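Local coordinates for nucleotide pyrophosphohydrolase (Bacillus cereus, PDB 5IE9), which probably hydrolyses nucleoside triphosphates to monophosphates and pyrophosphate as a MazG-family enzyme, using manganese bound between its helices, at residues 5-17 and 72-86. Residues are numbered along the deposited sequence; the frame is centred on the assembly and turned at random.
Sequences TMKDMQKEVDAYI and FVMICMANSLNIDLE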
loop_
_atom_site.group_PDB
_atom_site.type_symbol
_atom_site.label_atom_id
_atom_site.label_comp_id
_atom_site.label_asym_id
_atom_site.label_seq_id
_atom_site.Cartn_x
_atom_site.Cartn_y
_atom_site.Cartn_z
ATOM N N THR C 5 -0.413 18.747 -21.415
ATOM C CA THR C 5 -1.093 17.481 -21.695
ATOM C C THR C 5 -0.442 16.353 -20.905
ATOM O O THR C 5 0.740 16.438 -20.567
ATOM C CB THR C 5 -1.040 17.108 -23.189
ATOM O OG1 THR C 5 0.323 17.046 -23.613
ATOM C CG2 THR C 5 -1.812 18.111 -24.052
ATOM N N MET C 6 -1.213 15.298 -20.633
ATOM C CA MET C 6 -0.703 14.060 -20.024
ATOM C C MET C 6 0.443 13.466 -20.857
ATOM O O MET C 6 1.433 12.995 -20.296
ATOM C CB MET C 6 -1.843 13.044 -19.835
ATOM C CG MET C 6 -1.520 11.789 -19.032
ATOM S SD MET C 6 -1.185 12.033 -17.268
ATOM C CE MET C 6 0.591 11.900 -17.261
ATOM N N LYS C 7 0.311 13.524 -22.185
ATOM C CA LYS C 7 1.352 13.070 -23.111
ATOM C C LYS C 7 2.680 13.790 -22.903
ATOM O O LYS C 7 3.731 13.144 -22.893
ATOM C CB LYS C 7 0.894 13.192 -24.566
ATOM C CG LYS C 7 0.020 12.036 -25.015
ATOM C CD LYS C 7 0.123 11.803 -26.514
ATOM C CE LYS C 7 -0.519 10.481 -26.928
ATOM N NZ LYS C 7 -1.988 10.422 -26.680
ATOM N N ASP C 8 2.621 15.112 -22.718
ATOM C CA ASP C 8 3.810 15.934 -22.451
ATOM C C ASP C 8 4.456 15.653 -21.090
ATOM O O ASP C 8 5.681 15.557 -21.005
ATOM C CB ASP C 8 3.501 17.429 -22.593
ATOM C CG ASP C 8 3.247 17.850 -24.035
ATOM O OD1 ASP C 8 3.879 17.300 -24.968
ATOM O OD2 ASP C 8 2.402 18.749 -24.230
ATOM N N MET C 9 3.640 15.521 -20.038
ATOM C CA MET C 9 4.131 15.183 -18.690
ATOM C C MET C 9 4.893 13.857 -18.710
ATOM O O MET C 9 5.921 13.725 -18.048
ATOM C CB MET C 9 2.995 15.114 -17.664
ATOM C CG MET C 9 1.927 16.188 -17.801
ATOM S SD MET C 9 0.903 16.627 -16.375
ATOM C CE MET C 9 0.779 15.115 -15.423
ATOM N N GLN C 10 4.384 12.894 -19.484
ATOM C CA GLN C 10 5.051 11.607 -19.704
ATOM C C GLN C 10 6.356 11.763 -20.492
ATOM O O GLN C 10 7.372 11.176 -20.112
ATOM C CB GLN C 10 4.104 10.582 -20.354
ATOM C CG GLN C 10 2.992 10.116 -19.425
ATOM C CD GLN C 10 2.154 8.976 -19.967
ATOM O OE1 GLN C 10 0.968 9.144 -20.246
ATOM N NE2 GLN C 10 2.753 7.801 -20.092
ATOM N N LYS C 11 6.326 12.569 -21.560
ATOM C CA LYS C 11 7.534 12.943 -22.329
ATOM C C LYS C 11 8.600 13.632 -21.464
ATOM O O LYS C 11 9.793 13.364 -21.612
ATOM C CB LYS C 11 7.174 13.841 -23.528
ATOM C CG LYS C 11 6.671 13.106 -24.765
ATOM C CD LYS C 11 6.172 14.073 -25.837
ATOM N N GLU C 12 8.146 14.507 -20.566
ATOM C CA GLU C 12 9.001 15.261 -19.652
ATOM C C GLU C 12 9.737 14.345 -18.668
ATOM O O GLU C 12 10.917 14.566 -18.374
ATOM C CB GLU C 12 8.154 16.285 -18.895
ATOM C CG GLU C 12 8.930 17.386 -18.192
ATOM C CD GLU C 12 8.036 18.463 -17.596
ATOM O OE1 GLU C 12 6.838 18.527 -17.950
ATOM O OE2 GLU C 12 8.540 19.262 -16.774
ATOM N N VAL C 13 9.034 13.321 -18.174
ATOM C CA VAL C 13 9.611 12.341 -17.246
ATOM C C VAL C 13 10.543 11.398 -18.004
ATOM O O VAL C 13 11.624 11.045 -17.505
ATOM C CB VAL C 13 8.523 11.584 -16.456
ATOM C CG1 VAL C 13 9.092 10.390 -15.697
ATOM C CG2 VAL C 13 7.835 12.525 -15.481
ATOM N N ASP C 14 10.129 11.024 -19.215
ATOM C CA ASP C 14 10.944 10.195 -20.101
ATOM C C ASP C 14 12.274 10.853 -20.456
ATOM O O ASP C 14 13.298 10.173 -20.534
ATOM C CB ASP C 14 10.176 9.851 -21.373
ATOM C CG ASP C 14 10.740 8.642 -22.083
ATOM O OD1 ASP C 14 10.916 7.585 -21.434
ATOM O OD2 ASP C 14 10.993 8.745 -23.301
ATOM N N ALA C 15 12.244 12.172 -20.658
ATOM C CA ALA C 15 13.444 12.964 -20.952
ATOM C C ALA C 15 14.413 13.004 -19.761
ATOM O O ALA C 15 15.633 12.954 -19.950
ATOM C CB ALA C 15 13.063 14.373 -21.385
ATOM N N TYR C 16 13.856 13.081 -18.550
ATOM C CA TYR C 16 14.627 13.122 -17.312
ATOM C C TYR C 16 15.307 11.782 -17.019
ATOM O O TYR C 16 16.474 11.756 -16.634
ATOM C CB TYR C 16 13.740 13.569 -16.140
ATOM C CG TYR C 16 14.366 13.384 -14.773
ATOM C CD1 TYR C 16 15.332 14.274 -14.301
ATOM C CD2 TYR C 16 13.989 12.311 -13.947
ATOM C CE1 TYR C 16 15.918 14.105 -13.055
ATOM C CE2 TYR C 16 14.566 12.136 -12.692
ATOM C CZ TYR C 16 15.528 13.039 -12.255
ATOM O OH TYR C 16 16.109 12.880 -11.019
ATOM N N ILE C 17 14.572 10.684 -17.193
ATOM C CA ILE C 17 15.111 9.333 -16.991
ATOM C C ILE C 17 16.134 8.978 -18.085
ATOM O O ILE C 17 17.155 8.341 -17.802
ATOM C CB ILE C 17 13.971 8.278 -16.878
ATOM C CG1 ILE C 17 13.042 8.574 -15.673
ATOM C CG2 ILE C 17 14.509 6.848 -16.831
ATOM C CD1 ILE C 17 13.640 8.428 -14.281
ATOM N N PHE C 72 4.605 10.798 -10.168
ATOM C CA PHE C 72 5.879 10.634 -10.873
ATOM C C PHE C 72 6.197 9.159 -11.108
ATOM O O PHE C 72 6.531 8.775 -12.230
ATOM C CB PHE C 72 7.025 11.342 -10.132
ATOM C CG PHE C 72 8.383 11.125 -10.751
ATOM C CD1 PHE C 72 8.787 11.861 -11.860
ATOM C CD2 PHE C 72 9.272 10.180 -10.216
ATOM C CE1 PHE C 72 10.045 11.666 -12.429
ATOM C CE2 PHE C 72 10.530 9.976 -10.784
ATOM C CZ PHE C 72 10.916 10.720 -11.895
ATOM N N VAL C 73 6.072 8.349 -10.051
ATOM C CA VAL C 73 6.392 6.920 -10.094
ATOM C C VAL C 73 5.402 6.219 -11.022
ATOM O O VAL C 73 5.783 5.318 -11.772
ATOM C CB VAL C 73 6.415 6.278 -8.680
ATOM C CG1 VAL C 73 6.783 4.797 -8.734
ATOM C CG2 VAL C 73 7.391 7.006 -7.771
ATOM N N MET C 74 4.145 6.660 -10.988
ATOM C CA MET C 74 3.127 6.175 -11.909
ATOM C C MET C 74 3.506 6.419 -13.360
ATOM O O MET C 74 3.401 5.505 -14.180
ATOM C CB MET C 74 1.786 6.815 -11.610
ATOM C CG MET C 74 0.957 6.004 -10.645
ATOM S SD MET C 74 -0.519 6.904 -10.156
ATOM C CE MET C 74 -0.773 6.098 -8.582
ATOM N N ILE C 75 3.959 7.643 -13.659
ATOM C CA ILE C 75 4.386 8.014 -15.004
ATOM C C ILE C 75 5.577 7.145 -15.410
ATOM O O ILE C 75 5.595 6.599 -16.513
ATOM C CB ILE C 75 4.667 9.532 -15.142
ATOM C CG1 ILE C 75 3.346 10.315 -15.106
ATOM C CG2 ILE C 75 5.386 9.827 -16.452
ATOM C CD1 ILE C 75 3.477 11.808 -14.867
ATOM N N CYS C 76 6.535 6.990 -14.498
ATOM C CA CYS C 76 7.663 6.075 -14.683
ATOM C C CYS C 76 7.203 4.659 -15.036
ATOM O O CYS C 76 7.652 4.098 -16.036
ATOM C CB CYS C 76 8.555 6.055 -13.446
ATOM S SG CYS C 76 9.524 7.556 -13.249
ATOM N N MET C 77 6.293 4.112 -14.225
ATOM C CA MET C 77 5.692 2.803 -14.449
ATOM C C MET C 77 5.100 2.728 -15.865
ATOM O O MET C 77 5.414 1.807 -16.629
ATOM C CB MET C 77 4.635 2.540 -13.366
ATOM C CG MET C 77 3.787 1.284 -13.530
ATOM S SD MET C 77 4.622 -0.208 -12.968
ATOM C CE MET C 77 4.259 -0.182 -11.211
ATOM N N ALA C 78 4.284 3.725 -16.211
ATOM C CA ALA C 78 3.581 3.766 -17.486
ATOM C C ALA C 78 4.537 3.877 -18.677
ATOM O O ALA C 78 4.335 3.218 -19.699
ATOM C CB ALA C 78 2.569 4.899 -17.493
ATOM N N ASN C 79 5.576 4.701 -18.531
ATOM C CA ASN C 79 6.584 4.885 -19.568
ATOM C C ASN C 79 7.397 3.620 -19.784
ATOM O O ASN C 79 7.584 3.189 -20.921
ATOM C CB ASN C 79 7.520 6.031 -19.210
ATOM C CG ASN C 79 6.863 7.403 -19.285
ATOM O OD1 ASN C 79 7.510 8.402 -18.974
ATOM N ND2 ASN C 79 5.597 7.467 -19.689
ATOM N N SER C 80 7.862 3.040 -18.674
ATOM C CA SER C 80 8.538 1.733 -18.620
ATOM C C SER C 80 7.877 0.650 -19.486
ATOM O O SER C 80 8.576 -0.133 -20.134
ATOM C CB SER C 80 8.618 1.269 -17.160
ATOM O OG SER C 80 8.981 -0.094 -17.035
ATOM N N LEU C 81 6.540 0.635 -19.502
ATOM C CA LEU C 81 5.749 -0.393 -20.196
ATOM C C LEU C 81 5.011 0.135 -21.435
ATOM O O LEU C 81 4.044 -0.479 -21.900
ATOM C CB LEU C 81 4.756 -1.052 -19.220
ATOM C CG LEU C 81 5.237 -1.537 -17.849
ATOM C CD1 LEU C 81 4.048 -1.750 -16.925
ATOM C CD2 LEU C 81 6.093 -2.792 -17.938
ATOM N N ASN C 82 5.476 1.270 -21.961
ATOM C CA ASN C 82 4.899 1.921 -23.153
ATOM C C ASN C 82 3.381 2.177 -23.084
ATOM O O ASN C 82 2.685 2.155 -24.103
ATOM C CB ASN C 82 5.310 1.182 -24.441
ATOM C CG ASN C 82 6.755 1.448 -24.835
ATOM O OD1 ASN C 82 7.020 2.049 -25.877
ATOM N ND2 ASN C 82 7.700 1.011 -24.002
ATOM N N ILE C 83 2.894 2.422 -21.869
ATOM C CA ILE C 83 1.488 2.731 -21.607
ATOM C C ILE C 83 1.267 4.247 -21.613
ATOM O O ILE C 83 2.007 5.002 -20.964
ATOM C CB ILE C 83 1.003 2.106 -20.272
ATOM C CG1 ILE C 83 1.083 0.576 -20.347
ATOM C CG2 ILE C 83 -0.419 2.551 -19.936
ATOM C CD1 ILE C 83 1.048 -0.131 -19.003
ATOM N N ASP C 84 0.248 4.674 -22.357
ATOM C CA ASP C 84 -0.177 6.068 -22.383
ATOM C C ASP C 84 -1.322 6.277 -21.395
ATOM O O ASP C 84 -2.401 5.703 -21.569
ATOM C CB ASP C 84 -0.591 6.471 -23.805
ATOM C CG ASP C 84 -1.150 7.878 -23.874
ATOM O OD1 ASP C 84 -0.427 8.846 -23.531
ATOM O OD2 ASP C 84 -2.324 8.011 -24.269
ATOM N N LEU C 85 -1.078 7.100 -20.371
ATOM C CA LEU C 85 -2.052 7.330 -19.281
ATOM C C LEU C 85 -3.325 8.094 -19.688
ATOM O O LEU C 85 -4.322 8.059 -18.960
ATOM C CB LEU C 85 -1.394 8.003 -18.068
ATOM C CG LEU C 85 -0.365 7.232 -17.239
ATOM C CD1 LEU C 85 0.383 8.199 -16.339
ATOM C CD2 LEU C 85 -0.969 6.102 -16.413
ATOM N N GLU C 86 -3.283 8.786 -20.829
ATOM C CA GLU C 86 -4.474 9.404 -21.412
ATOM C C GLU C 86 -5.428 8.312 -21.892
ATOM O O GLU C 86 -6.630 8.376 -21.615
ATOM C CB GLU C 86 -4.098 10.348 -22.558
ATOM C CG GLU C 86 -5.259 11.159 -23.131
ATOM C CD GLU C 86 -4.868 12.064 -24.297
ATOM O OE1 GLU C 86 -3.654 12.221 -24.589
ATOM O OE2 GLU C 86 -5.789 12.633 -24.925
#
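Gln10 spans the turn after helix 62-80 with both ends of its amide. Gln10 OE1 accepts from Leu85 N at 2.9 Å. Gln10 NE2 donates to Ile83 O, which lies in the amide plane. Together the two bonds should hold the group against turning. Gln10 CG lies beside its own backbone N (chi1 -69°), and the extended chain beyond carries the amide to the turn. A Schellman motif with Asn82 ends helix 62-80 just before this point.

The apolar packing is knobs-into-holes. Val13 fits among Phe72, Ile75, Cys76 and Asn79, with Val13 CG1 3.6 Å from Phe72 CE1. Ile75 fits in return among Met6, Met9, Gln10 and Val13; Ile75 CG2 is 3.6 Å from Val13 CB. Met6 CE meets Ile75 CD1 tip to tip and also touches Leu85 CD1.

Lys7 forms salt bridges with two acids. Lys7 NZ lies 3.2 Å from Glu86 OE1, above the carboxylate plane; its bond to Asp84 OD2 is weak. Asp84 OD2 also hydrogen-bonds Thr87 OG1, and Glu86 OE2 the backbone N of Lys4 of the second subunit.

In this all-helical MazG chain, the N-terminal helix crosses residues 72-80 at -84°. Helix 27-49, which shares the manganese site (Glu37, Glu66) with helix 62-80, packs against Val73, Cys76 and Met77.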